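Local atomic coordinates of Sqt1 (Chaetomium thermophilum, PDB entry 4ZOY), a protein that probably acts in ribosome biogenesis as a dedicated chaperone, a WD40-repeat protein that captures a nascent ribosomal protein while it is still being translated. Residues A[4-9]-A[444-449]; A[50-55]-A[77-82]; A[375-380]-A[396-401]; A[403-408]-A[439-444]; A[456-461]-A[472-477]. One frame throughout, in Å; residues are numbered along the deposited sequence.

In the fold
Eight four-stranded antiparallel sheets form an eight-bladed WD40 propeller, and the five contacts sample its closing region. Contacts 3 and 4 lie in one blade: contact 3 pairs its first two strands, contact 4 its last two. Contact 5, the most buried, pairs the first strands of the next blade, which strand 9-11 from the N-terminus completes. Contact 1, at the surface, fastens the chain before strand 9-11 to the end of strand 441-445 and the residues after it. Contact 2, partly buried, touches contact 1 through Ala-9. Bulged backbone pairing holds contacts 3, 4 and 5, and contact 4 adds a salt bridge; contact 1 has one backbone and one carboxylate bond, contact 2 leucine packing and a water.

Contact 1 of 5, residues A[4-9]-A[444-449]; sequences ENDSIA and EWKGHR
Asp-6 and Lys-446 clasp each other through two nearly straight hydrogen bonds of opposite sense. The backbone N of Asp-6 donates to Lys-446 O at 2.9 Å, and the backbone N of Lys-446 donates to Asp-6 OD2 at 2.8 Å, meeting the anti lone pair of that oxygen. Because Asp-6 CG stands beside its own backbone N (chi1 -60°), one short residue can both give and accept toward the same partner. A water donates to OD2 as well and to Glu-444 O, extending the grip two residues back. Asp-6 CB meets the edge of the Trp-445 ring, 4.3 Å from CD1. Lys-446 brings its aliphatic root, with CB 3.7 Å from Asp-6 OD2, while its extended chain carries the ammonium away. Next to it, Gly-447 CA makes a CA-H...O contact with Glu-4 O at 3.6 Å; its backbone angles suit only glycine, and a CB would press on Asn-5 OD1. Gly-447 and His-448 form the Gly-His pair familiar from WD repeats. Behind this shell, Asn-5 OD1 accepts from both N and OG of Ser-7, an Asx turn that bends the chain ahead of strand 9-11, and Trp-445 NE1 is held by Glu-482 O. The N-terminal segment is therefore fixed to the preceding blade by one backbone bond and one carboxylate bond, with the lysine charge, 6.7 Å from OD2 to NZ, probably adding little.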
# COMPACT_ATOMS: atom_id res chain seq x y z
N GLU A 4 -12.56 9.45 -22.12
CA GLU A 4 -12.73 10.68 -21.36
C GLU A 4 -13.13 10.39 -19.92
O GLU A 4 -12.41 10.74 -18.99
CB GLU A 4 -13.77 11.59 -22.03
CG GLU A 4 -13.75 13.03 -21.53
CD GLU A 4 -12.65 13.86 -22.18
OE1 GLU A 4 -12.62 13.95 -23.43
OE2 GLU A 4 -11.81 14.43 -21.45
N ASN A 5 -14.29 9.75 -19.73
CA ASN A 5 -14.73 9.36 -18.40
C ASN A 5 -15.30 7.95 -18.41
O ASN A 5 -16.44 7.71 -18.84
CB ASN A 5 -15.75 10.35 -17.85
CG ASN A 5 -16.18 10.03 -16.43
OD1 ASN A 5 -15.64 9.13 -15.78
ND2 ASN A 5 -17.16 10.78 -15.92
N ASP A 6 -14.50 7.00 -17.92
CA ASP A 6 -14.89 5.60 -17.89
C ASP A 6 -15.55 5.20 -16.59
O ASP A 6 -15.92 4.05 -16.42
CB ASP A 6 -13.66 4.72 -18.13
CG ASP A 6 -13.01 4.99 -19.47
OD1 ASP A 6 -13.73 4.91 -20.49
OD2 ASP A 6 -11.80 5.31 -19.51
N SER A 7 -15.71 6.14 -15.66
CA SER A 7 -16.27 5.77 -14.37
C SER A 7 -17.74 5.39 -14.45
O SER A 7 -18.48 5.89 -15.30
CB SER A 7 -16.07 6.90 -13.36
OG SER A 7 -16.85 8.04 -13.70
N ILE A 8 -18.16 4.51 -13.55
CA ILE A 8 -19.56 4.09 -13.46
C ILE A 8 -20.22 4.69 -12.22
O ILE A 8 -21.43 4.60 -12.04
CB ILE A 8 -19.71 2.54 -13.42
CG1 ILE A 8 -19.02 1.95 -12.18
CG2 ILE A 8 -19.18 1.90 -14.69
CD1 ILE A 8 -19.26 0.45 -11.99
N ALA A 9 -19.41 5.30 -11.36
CA ALA A 9 -19.90 6.00 -10.18
C ALA A 9 -18.80 6.89 -9.66
O ALA A 9 -17.63 6.74 -10.02
CB ALA A 9 -20.34 5.02 -9.08
N GLU A 444 -7.31 0.70 -19.91
CA GLU A 444 -7.07 2.04 -19.37
C GLU A 444 -8.37 2.59 -18.85
O GLU A 444 -9.40 2.45 -19.51
CB GLU A 444 -6.55 3.01 -20.43
CG GLU A 444 -5.25 2.72 -21.07
CD GLU A 444 -4.87 3.84 -22.02
OE1 GLU A 444 -5.70 4.20 -22.89
OE2 GLU A 444 -3.77 4.38 -21.88
N TRP A 445 -8.33 3.25 -17.69
CA TRP A 445 -9.51 3.90 -17.14
C TRP A 445 -9.22 5.36 -16.91
O TRP A 445 -8.34 5.71 -16.11
CB TRP A 445 -9.93 3.25 -15.83
CG TRP A 445 -10.41 1.83 -15.95
CD1 TRP A 445 -11.67 1.41 -16.24
CD2 TRP A 445 -9.64 0.65 -15.71
NE1 TRP A 445 -11.74 0.04 -16.22
CE2 TRP A 445 -10.50 -0.45 -15.89
CE3 TRP A 445 -8.30 0.41 -15.36
CZ2 TRP A 445 -10.07 -1.77 -15.74
CZ3 TRP A 445 -7.87 -0.92 -15.22
CH2 TRP A 445 -8.76 -1.98 -15.41
N LYS A 446 -10.00 6.22 -17.57
CA LYS A 446 -9.80 7.66 -17.49
C LYS A 446 -10.96 8.31 -16.75
O LYS A 446 -12.03 7.73 -16.63
CB LYS A 446 -9.66 8.24 -18.90
CG LYS A 446 -8.50 7.67 -19.68
CD LYS A 446 -8.41 8.26 -21.08
CE LYS A 446 -7.19 7.73 -21.83
NZ LYS A 446 -7.12 8.26 -23.22
N GLY A 447 -10.73 9.51 -16.22
CA GLY A 447 -11.78 10.21 -15.50
C GLY A 447 -11.23 11.23 -14.53
O GLY A 447 -11.86 12.27 -14.28
N HIS A 448 -10.09 10.92 -13.93
CA HIS A 448 -9.43 11.90 -13.07
C HIS A 448 -8.78 12.96 -13.93
O HIS A 448 -8.43 12.71 -15.07
CB HIS A 448 -8.38 11.25 -12.16
CG HIS A 448 -8.95 10.49 -11.01
ND1 HIS A 448 -9.35 11.09 -9.84
CD2 HIS A 448 -9.16 9.16 -10.85
CE1 HIS A 448 -9.81 10.17 -9.01
NE2 HIS A 448 -9.70 8.99 -9.59
N ARG A 449 -8.59 14.14 -13.35
CA ARG A 449 -7.73 15.12 -13.98
C ARG A 449 -6.28 14.64 -13.88
O ARG A 449 -5.92 13.91 -12.94
CB ARG A 449 -7.89 16.50 -13.34
CG ARG A 449 -9.16 17.23 -13.79
CD ARG A 449 -9.87 17.92 -12.60
NE ARG A 449 -9.03 18.92 -12.00
CZ ARG A 449 -9.20 19.49 -10.80
NH1 ARG A 449 -10.20 19.19 -9.98
NH2 ARG A 449 -8.32 20.39 -10.44
O HOH W 1 -10.06 4.65 -21.46

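Contact 2 of 5, residues A[50-55]-A[77-82]; sequences LDISAA and TSLNPI
Leu-50 and Pro-81 bring the two backbones to 4.8 Å between their CA atoms, but no direct hydrogen bond links strand end 50-51 and the 3-10 turn 52-54 to the irregular segment 77-82. Leu-79 fills the space between them, its CG beside its backbone N (chi1 -63°). Both its methyls meet the 3-10 turn: Leu-79 CD1 lies 4.1 Å from Ile-52 CD1, where the side chains cross obliquely, and Leu-79 CD2 4.3 Å from Ala-54 CB. Leu-79 CD1 is also 4.4 Å from Leu-50 CD1 of the strand, and a branched, apolar residue suits such a place. Leu-50 and Pro-81 run side by side, with Leu-50 CD2 3.9 Å from Pro-81 CA. Toward the surface, Ile-82 sets its CG2 against Asp-51 CB at 4.1 Å. The polar link is indirect: a water accepts from Asp-51 N at 2.8 Å and donates to Asn-80 O at 2.7 Å, bridging the backbones where they stand apart. Asp-51 OD1 accepts from N and OG of Ser-53 on the same face of its plane, an Asx turn that starts the 3-10 segment, and from Asn-29 ND2. Leu-79 and Ile-52 also touch Val-480 of the closing blade. Methyl packing and one shared water thus join the two segments, while backbone bonds of Thr-77 and Leu-79 with Tyr-10 seat 77-82 on strand 9-11.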
# COMPACT_ATOMS: atom_id res chain seq x y z
N LEU A 50 -18.01 4.38 2.08
CA LEU A 50 -18.91 4.27 0.95
C LEU A 50 -19.35 2.83 0.76
O LEU A 50 -18.64 1.91 1.14
CB LEU A 50 -18.23 4.76 -0.33
CG LEU A 50 -17.55 6.13 -0.26
CD1 LEU A 50 -16.73 6.38 -1.50
CD2 LEU A 50 -18.59 7.23 -0.09
N ASP A 51 -20.54 2.66 0.17
CA ASP A 51 -21.03 1.37 -0.26
C ASP A 51 -21.15 1.39 -1.78
O ASP A 51 -22.09 1.96 -2.34
CB ASP A 51 -22.39 1.05 0.38
CG ASP A 51 -22.86 -0.36 0.11
OD1 ASP A 51 -22.35 -1.00 -0.84
OD2 ASP A 51 -23.74 -0.85 0.84
N ILE A 52 -20.19 0.75 -2.44
CA ILE A 52 -20.02 0.83 -3.89
C ILE A 52 -21.04 -0.07 -4.62
O ILE A 52 -21.22 0.03 -5.84
CB ILE A 52 -18.53 0.49 -4.26
CG1 ILE A 52 -17.68 1.77 -4.27
CG2 ILE A 52 -18.38 -0.19 -5.61
CD1 ILE A 52 -17.62 2.50 -2.97
N SER A 53 -21.74 -0.91 -3.88
CA SER A 53 -22.74 -1.78 -4.50
C SER A 53 -23.89 -0.96 -5.09
O SER A 53 -24.66 -1.45 -5.91
CB SER A 53 -23.29 -2.79 -3.48
OG SER A 53 -24.10 -2.15 -2.52
N ALA A 54 -23.99 0.30 -4.68
CA ALA A 54 -25.00 1.22 -5.22
C ALA A 54 -24.66 1.66 -6.64
O ALA A 54 -25.48 2.30 -7.30
CB ALA A 54 -25.15 2.43 -4.31
N ALA A 55 -23.46 1.34 -7.10
CA ALA A 55 -23.02 1.72 -8.44
C ALA A 55 -23.69 0.86 -9.50
O ALA A 55 -23.36 -0.32 -9.66
CB ALA A 55 -21.51 1.63 -8.56
N THR A 77 -25.29 6.94 -9.76
CA THR A 77 -23.93 7.25 -10.20
C THR A 77 -23.19 8.11 -9.17
O THR A 77 -22.01 7.91 -8.94
CB THR A 77 -23.94 7.93 -11.60
OG1 THR A 77 -22.60 8.07 -12.08
CG2 THR A 77 -24.62 9.30 -11.55
N SER A 78 -23.89 9.04 -8.51
CA SER A 78 -23.29 9.80 -7.42
C SER A 78 -23.48 9.04 -6.10
O SER A 78 -24.61 8.75 -5.71
CB SER A 78 -23.92 11.20 -7.33
OG SER A 78 -23.38 11.94 -6.26
N LEU A 79 -22.38 8.70 -5.43
CA LEU A 79 -22.46 7.87 -4.22
C LEU A 79 -22.75 8.67 -2.97
O LEU A 79 -22.25 9.78 -2.82
CB LEU A 79 -21.16 7.09 -4.02
CG LEU A 79 -20.81 6.09 -5.13
CD1 LEU A 79 -19.38 5.60 -4.93
CD2 LEU A 79 -21.79 4.93 -5.13
N ASN A 80 -23.53 8.09 -2.06
CA ASN A 80 -23.79 8.72 -0.78
C ASN A 80 -23.13 7.95 0.36
O ASN A 80 -23.31 6.74 0.47
CB ASN A 80 -25.29 8.85 -0.53
CG ASN A 80 -25.99 9.66 -1.61
OD1 ASN A 80 -25.76 10.86 -1.73
ND2 ASN A 80 -26.83 9.01 -2.40
N PRO A 81 -22.36 8.64 1.20
CA PRO A 81 -21.63 7.94 2.27
C PRO A 81 -22.54 7.28 3.28
O PRO A 81 -23.65 7.76 3.55
CB PRO A 81 -20.81 9.05 2.93
CG PRO A 81 -20.77 10.16 1.94
CD PRO A 81 -22.05 10.08 1.18
N ILE A 82 -22.08 6.18 3.86
CA ILE A 82 -22.82 5.53 4.93
C ILE A 82 -22.23 5.86 6.30
O ILE A 82 -22.81 5.53 7.33
CB ILE A 82 -22.87 4.01 4.74
CG1 ILE A 82 -21.48 3.40 4.90
CG2 ILE A 82 -23.47 3.66 3.38
CD1 ILE A 82 -21.46 1.92 4.69
O HOH W 2 -21.96 4.82 -0.94

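Contact 3 of 5, residues A[375-380]-A[396-401]; sequences PVVKVE and TSCGMD
Met-400 curls over Val-377 and Pro-375 at one end of the strands, its chain bent at chi2 and chi3. Its CG lies 3.8 Å from Val-377 CG2 and 3.9 Å from Pro-375 CB; a flexible thioether suits this uneven surface. Cys-398 SG continues the apolar patch, 3.9 Å from Lys-378 CB, while Val-379 CG1 packs against Ser-397 CB on the other face. The strands are antiparallel with a classic beta bulge, Val-377 and Lys-378 both facing Cys-398. There Val-377 leaves the extended form (psi -40°); Val-377 N donates to Cys-398 O at 2.9 Å and Cys-398 N to Lys-378 O at 3.0 Å. Gly-399 lies close under Pro-375 O, where a CB would be tight. At the polar edge Glu-380 and Thr-396 exchange two backbone bonds. Glu-380 OE2 bonds Gln-462 NE2, and OE1 forms a salt bridge with Lys-378 NZ, its hydrogen bond weak (3.3 Å); NZ also binds Phe-460 O. Ser-397 OG bonds His-371 NE2 and Trp-407 NE1, and Asp-401 OD1 bonds His-371 ND1, completing the Asp-His-Ser-Trp tetrad of WD repeats. The backbone bonds keep the bulged register, and the buried serine hydroxyl is satisfied by joining strand 404-408 to the loop of His-371.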
# COMPACT_ATOMS: atom_id res chain seq x y z
N PRO A 375 4.58 10.63 -12.37
CA PRO A 375 4.86 9.56 -11.40
C PRO A 375 3.89 8.39 -11.41
O PRO A 375 2.66 8.55 -11.44
CB PRO A 375 4.76 10.29 -10.06
CG PRO A 375 5.26 11.66 -10.37
CD PRO A 375 4.82 11.97 -11.79
N VAL A 376 4.45 7.18 -11.40
CA VAL A 376 3.67 5.99 -11.12
C VAL A 376 3.56 5.89 -9.61
O VAL A 376 4.57 5.73 -8.92
CB VAL A 376 4.33 4.72 -11.68
CG1 VAL A 376 3.43 3.51 -11.45
CG2 VAL A 376 4.62 4.87 -13.16
N VAL A 377 2.35 6.03 -9.11
CA VAL A 377 2.11 6.16 -7.68
C VAL A 377 1.97 4.80 -6.99
O VAL A 377 2.47 4.60 -5.87
CB VAL A 377 0.84 7.01 -7.45
CG1 VAL A 377 0.41 6.98 -5.99
CG2 VAL A 377 1.09 8.45 -7.93
N LYS A 378 1.29 3.87 -7.65
CA LYS A 378 1.03 2.56 -7.07
C LYS A 378 0.94 1.50 -8.14
O LYS A 378 0.33 1.73 -9.18
CB LYS A 378 -0.27 2.60 -6.26
CG LYS A 378 -0.65 1.25 -5.65
CD LYS A 378 -1.89 1.37 -4.77
CE LYS A 378 -2.38 0.01 -4.31
NZ LYS A 378 -3.36 0.12 -3.19
N VAL A 379 1.54 0.35 -7.87
CA VAL A 379 1.33 -0.85 -8.67
C VAL A 379 0.88 -1.96 -7.73
O VAL A 379 1.33 -2.05 -6.57
CB VAL A 379 2.59 -1.29 -9.44
CG1 VAL A 379 3.06 -0.19 -10.38
CG2 VAL A 379 3.74 -1.72 -8.49
N GLU A 380 -0.03 -2.80 -8.22
CA GLU A 380 -0.58 -3.88 -7.38
C GLU A 380 -1.11 -5.00 -8.24
O GLU A 380 -1.90 -4.75 -9.17
CB GLU A 380 -1.68 -3.34 -6.46
CG GLU A 380 -2.22 -4.39 -5.49
CD GLU A 380 -3.41 -3.88 -4.71
OE1 GLU A 380 -3.21 -3.18 -3.68
OE2 GLU A 380 -4.54 -4.17 -5.11
N THR A 396 -2.16 -3.87 -11.90
CA THR A 396 -2.87 -2.59 -11.99
C THR A 396 -1.97 -1.47 -11.50
O THR A 396 -1.28 -1.62 -10.49
CB THR A 396 -4.15 -2.62 -11.17
OG1 THR A 396 -4.92 -3.75 -11.57
CG2 THR A 396 -5.00 -1.35 -11.40
N SER A 397 -1.96 -0.35 -12.23
CA SER A 397 -1.14 0.79 -11.85
C SER A 397 -1.95 2.09 -11.89
O SER A 397 -2.93 2.19 -12.64
CB SER A 397 0.08 0.91 -12.75
OG SER A 397 -0.30 1.19 -14.09
N CYS A 398 -1.54 3.08 -11.10
CA CYS A 398 -2.14 4.41 -11.23
C CYS A 398 -1.04 5.45 -11.19
O CYS A 398 0.05 5.19 -10.69
CB CYS A 398 -3.18 4.65 -10.13
SG CYS A 398 -2.49 4.94 -8.47
N GLY A 399 -1.33 6.62 -11.75
CA GLY A 399 -0.29 7.62 -11.89
C GLY A 399 -0.79 9.03 -11.82
O GLY A 399 -2.00 9.30 -11.84
N MET A 400 0.16 9.95 -11.74
CA MET A 400 -0.17 11.36 -11.69
C MET A 400 -0.58 11.90 -13.06
O MET A 400 -0.85 13.09 -13.19
CB MET A 400 1.00 12.15 -11.13
CG MET A 400 1.25 11.88 -9.66
SD MET A 400 -0.17 12.33 -8.62
CE MET A 400 -0.12 14.12 -8.70
N ASP A 401 -0.65 11.03 -14.06
CA ASP A 401 -1.25 11.42 -15.33
C ASP A 401 -2.78 11.35 -15.24
O ASP A 401 -3.47 11.74 -16.17
CB ASP A 401 -0.71 10.56 -16.49
CG ASP A 401 -1.00 9.08 -16.34
OD1 ASP A 401 -1.41 8.64 -15.25
OD2 ASP A 401 -0.81 8.37 -17.35

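Contact 4 of 5, residues A[403-408]-A[439-444]; sequences VVRRWD and SGLVKE
The outer two strands of a propeller blade meet here, antiparallel, with Val-442 and Lys-443 both facing Arg-406 in a classic beta bulge. Arg-406 O takes a bond from Val-442 N at 2.8 Å and a weak one from Lys-443 N, while Arg-406 N donates to Lys-443 O. Asp-408 N closes the end of the pair on Gly-440 O, 2.8 Å away; glycine suits Gly-440, whose backbone angles call for it, and a CB would come too near Asp-408 O. On the face bearing Arg-405 and Trp-407, Leu-441 CD1 sits 3.9 Å from the centroid of the six-membered ring of Trp-407, only 9° off its normal, a CH-pi contact. The same methyl is 3.8 Å from Arg-405 CD, so leucine spans indole and arginine stem. Arg-405 lies alongside Glu-444 and grips side-on: NE reaches Glu-444 OE2 at 2.7 Å and NH2 the same oxygen at 3.0 Å, both in the guanidinium plane. The carboxylate plane is turned 44° from it. Val-403 CG1 rests 3.6 Å over the guanidinium centre, and NH1 binds Asp-401 OD2. A leucine in place of Arg-405 would probably leave the carboxylates of Glu-444 and Asp-401 without this cationic mate. With two acids gripping it, the guanidinium is probably held in its rotation, tying the outer strand to the turn holding Asp-401, between strands 394-399 and 404-408.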
# COMPACT_ATOMS: atom_id res chain seq x y z
N VAL A 403 -4.55 8.54 -14.82
CA VAL A 403 -5.05 7.33 -15.45
C VAL A 403 -4.74 6.09 -14.60
O VAL A 403 -3.71 6.04 -13.91
CB VAL A 403 -4.46 7.16 -16.86
CG1 VAL A 403 -5.11 6.00 -17.59
CG2 VAL A 403 -4.66 8.45 -17.67
N VAL A 404 -5.65 5.13 -14.62
CA VAL A 404 -5.42 3.80 -14.05
C VAL A 404 -5.26 2.84 -15.22
O VAL A 404 -6.01 2.90 -16.19
CB VAL A 404 -6.59 3.35 -13.15
CG1 VAL A 404 -6.29 1.98 -12.54
CG2 VAL A 404 -6.84 4.38 -12.07
N ARG A 405 -4.26 1.97 -15.13
CA ARG A 405 -4.02 1.03 -16.22
C ARG A 405 -3.86 -0.39 -15.70
O ARG A 405 -3.55 -0.60 -14.53
CB ARG A 405 -2.77 1.43 -17.01
CG ARG A 405 -2.96 2.72 -17.80
CD ARG A 405 -1.87 3.01 -18.82
NE ARG A 405 -2.28 4.14 -19.64
CZ ARG A 405 -2.00 5.41 -19.36
NH1 ARG A 405 -1.26 5.72 -18.31
NH2 ARG A 405 -2.46 6.38 -20.15
N ARG A 406 -4.10 -1.36 -16.58
CA ARG A 406 -3.82 -2.73 -16.19
C ARG A 406 -2.98 -3.37 -17.27
O ARG A 406 -3.20 -3.15 -18.47
CB ARG A 406 -5.08 -3.52 -15.95
CG ARG A 406 -4.72 -4.90 -15.43
CD ARG A 406 -5.90 -5.59 -14.91
NE ARG A 406 -6.44 -4.97 -13.72
CZ ARG A 406 -7.68 -5.20 -13.30
NH1 ARG A 406 -8.49 -5.98 -14.01
NH2 ARG A 406 -8.12 -4.65 -12.19
N TRP A 407 -2.01 -4.15 -16.82
CA TRP A 407 -0.95 -4.67 -17.66
C TRP A 407 -0.89 -6.18 -17.57
O TRP A 407 -1.05 -6.75 -16.49
CB TRP A 407 0.40 -4.10 -17.25
CG TRP A 407 0.42 -2.62 -17.10
CD1 TRP A 407 0.15 -1.90 -15.97
CD2 TRP A 407 0.72 -1.67 -18.12
NE1 TRP A 407 0.28 -0.56 -16.22
CE2 TRP A 407 0.62 -0.39 -17.54
CE3 TRP A 407 1.06 -1.77 -19.47
CZ2 TRP A 407 0.85 0.77 -18.26
CZ3 TRP A 407 1.30 -0.62 -20.19
CH2 TRP A 407 1.19 0.64 -19.58
N ASP A 408 -0.64 -6.79 -18.72
CA ASP A 408 -0.33 -8.21 -18.84
C ASP A 408 1.19 -8.34 -18.88
O ASP A 408 1.82 -7.90 -19.84
CB ASP A 408 -1.01 -8.76 -20.11
CG ASP A 408 -0.53 -10.14 -20.53
OD1 ASP A 408 0.21 -10.82 -19.79
OD2 ASP A 408 -0.94 -10.54 -21.64
N SER A 439 3.23 -3.44 -25.68
CA SER A 439 3.04 -2.80 -24.39
C SER A 439 2.62 -3.81 -23.32
O SER A 439 3.15 -3.82 -22.21
CB SER A 439 1.98 -1.69 -24.48
OG SER A 439 0.76 -2.18 -25.03
N GLY A 440 1.66 -4.66 -23.67
CA GLY A 440 1.02 -5.51 -22.68
C GLY A 440 -0.09 -4.75 -21.98
O GLY A 440 -0.62 -5.19 -20.97
N LEU A 441 -0.46 -3.59 -22.51
CA LEU A 441 -1.58 -2.85 -21.94
C LEU A 441 -2.91 -3.55 -22.21
O LEU A 441 -3.26 -3.81 -23.37
CB LEU A 441 -1.61 -1.42 -22.49
CG LEU A 441 -2.73 -0.53 -21.96
CD1 LEU A 441 -2.62 -0.33 -20.44
CD2 LEU A 441 -2.70 0.82 -22.67
N VAL A 442 -3.65 -3.85 -21.15
CA VAL A 442 -4.91 -4.57 -21.24
C VAL A 442 -6.10 -3.62 -21.20
O VAL A 442 -7.04 -3.76 -21.99
CB VAL A 442 -5.08 -5.59 -20.08
CG1 VAL A 442 -6.48 -6.18 -20.07
CG2 VAL A 442 -4.03 -6.69 -20.17
N LYS A 443 -6.05 -2.66 -20.29
CA LYS A 443 -7.14 -1.71 -20.14
C LYS A 443 -6.64 -0.39 -19.54
O LYS A 443 -5.65 -0.36 -18.81
CB LYS A 443 -8.25 -2.33 -19.29
CG LYS A 443 -9.46 -1.43 -19.04
CD LYS A 443 -10.46 -1.44 -20.17
CE LYS A 443 -11.74 -0.73 -19.76
NZ LYS A 443 -11.66 0.76 -19.88
N GLU A 444 -7.31 0.70 -19.91
CA GLU A 444 -7.07 2.04 -19.37
C GLU A 444 -8.37 2.59 -18.85
O GLU A 444 -9.40 2.45 -19.51
CB GLU A 444 -6.55 3.01 -20.43
CG GLU A 444 -5.25 2.72 -21.07
CD GLU A 444 -4.87 3.84 -22.02
OE1 GLU A 444 -5.70 4.20 -22.89
OE2 GLU A 444 -3.77 4.38 -21.88

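Contact 5 of 5, residues A[456-461]-A[472-477]; sequences GVLGFV and VGDDAV
Gly-459 and Val-472 pair within the beta hairpin 457-461/468-473, where a classic beta bulge sets Leu-458 and Gly-459 together opposite Val-472. Val-472 O accepts from Leu-458 N at 2.8 Å and, weakly, from Gly-459 N; Val-472 N returns a bond to Gly-459 O at 3.0 Å. Val-472 CG2 lies 3.5 Å from Gly-459 N, and a CB on the glycine would be tight against that methyl. In the propeller these are the first two strands of the closing blade, and the second runs on into a type I turn from Gly-473 to Ala-476. Asp-474 N, in the second residue of that turn, donates to Gly-456 O at 2.9 Å. Asp-475 OD2 accepts from Arg-449 N and OD1 bonds His-448 ND1, while His-448 NE2 bonds Thr-471 OG1, the Asp-His-Thr hydrogen-bond network expected of a WD blade; at Gly-473 a CB would clash with Asp-475 OD1. Leu-458, its CG beside the backbone N (chi1 -61°), lays CD1 across Asp-474, 3.6 Å from OD1 and 3.7 Å from N. An alanine at Leu-458 would probably open a gap over the Asp-474 backbone and lose packing on Phe-19 and Met-400. Asp-474 OD1 bonds Ser-17 OG, ahead of strand 18-23 in the next blade.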
# COMPACT_ATOMS: atom_id res chain seq x y z
N GLY A 456 -4.44 13.82 -10.60
CA GLY A 456 -3.51 12.72 -10.35
C GLY A 456 -4.17 11.67 -9.47
O GLY A 456 -4.89 12.00 -8.52
N VAL A 457 -3.91 10.39 -9.76
CA VAL A 457 -4.49 9.32 -8.96
C VAL A 457 -3.54 8.94 -7.83
O VAL A 457 -2.41 8.51 -8.09
CB VAL A 457 -4.80 8.07 -9.79
CG1 VAL A 457 -5.58 7.07 -8.96
CG2 VAL A 457 -5.57 8.46 -11.06
N LEU A 458 -3.99 9.13 -6.59
CA LEU A 458 -3.13 8.94 -5.41
C LEU A 458 -3.22 7.54 -4.82
O LEU A 458 -2.37 7.16 -4.02
CB LEU A 458 -3.48 9.97 -4.33
CG LEU A 458 -3.28 11.43 -4.75
CD1 LEU A 458 -3.70 12.38 -3.64
CD2 LEU A 458 -1.83 11.71 -5.19
N GLY A 459 -4.23 6.77 -5.20
CA GLY A 459 -4.36 5.42 -4.67
C GLY A 459 -5.55 4.72 -5.28
O GLY A 459 -6.35 5.34 -6.00
N PHE A 460 -5.65 3.42 -5.02
CA PHE A 460 -6.81 2.65 -5.43
C PHE A 460 -6.90 1.36 -4.64
O PHE A 460 -5.93 0.90 -4.03
CB PHE A 460 -6.77 2.33 -6.94
CG PHE A 460 -5.63 1.44 -7.36
CD1 PHE A 460 -5.77 0.06 -7.32
CD2 PHE A 460 -4.44 1.98 -7.80
CE1 PHE A 460 -4.73 -0.78 -7.69
CE2 PHE A 460 -3.39 1.15 -8.18
CZ PHE A 460 -3.54 -0.23 -8.12
N VAL A 461 -8.10 0.79 -4.63
CA VAL A 461 -8.30 -0.60 -4.25
C VAL A 461 -9.02 -1.32 -5.39
O VAL A 461 -9.70 -0.68 -6.20
CB VAL A 461 -9.10 -0.74 -2.95
CG1 VAL A 461 -8.32 -0.17 -1.76
CG2 VAL A 461 -10.47 -0.06 -3.07
N VAL A 472 -8.73 7.15 -5.54
CA VAL A 472 -8.73 8.42 -4.81
C VAL A 472 -7.79 9.38 -5.54
O VAL A 472 -6.68 9.01 -5.95
CB VAL A 472 -8.34 8.25 -3.32
CG1 VAL A 472 -9.40 7.47 -2.57
CG2 VAL A 472 -6.96 7.58 -3.16
N GLY A 473 -8.25 10.61 -5.74
CA GLY A 473 -7.49 11.56 -6.52
C GLY A 473 -7.07 12.84 -5.81
O GLY A 473 -7.71 13.29 -4.85
N ASP A 474 -6.02 13.46 -6.33
CA ASP A 474 -5.58 14.75 -5.80
C ASP A 474 -6.55 15.84 -6.22
O ASP A 474 -6.50 16.95 -5.67
CB ASP A 474 -4.17 15.08 -6.28
CG ASP A 474 -3.48 16.09 -5.39
OD1 ASP A 474 -3.57 15.96 -4.15
OD2 ASP A 474 -2.84 17.02 -5.93
N ASP A 475 -7.41 15.52 -7.19
CA ASP A 475 -8.48 16.41 -7.64
C ASP A 475 -9.74 16.32 -6.78
O ASP A 475 -10.80 16.79 -7.19
CB ASP A 475 -8.81 16.13 -9.12
CG ASP A 475 -9.07 14.66 -9.42
OD1 ASP A 475 -8.93 13.80 -8.52
OD2 ASP A 475 -9.42 14.36 -10.58
N ALA A 476 -9.63 15.68 -5.61
CA ALA A 476 -10.68 15.62 -4.59
C ALA A 476 -11.88 14.78 -5.00
O ALA A 476 -12.98 14.95 -4.47
CB ALA A 476 -11.16 17.05 -4.21
N VAL A 477 -11.65 13.85 -5.92
CA VAL A 477 -12.72 12.97 -6.38
C VAL A 477 -12.33 11.51 -6.16
O VAL A 477 -11.15 11.16 -6.16
CB VAL A 477 -13.04 13.20 -7.87
CG1 VAL A 477 -14.39 12.59 -8.23
CG2 VAL A 477 -13.04 14.69 -8.20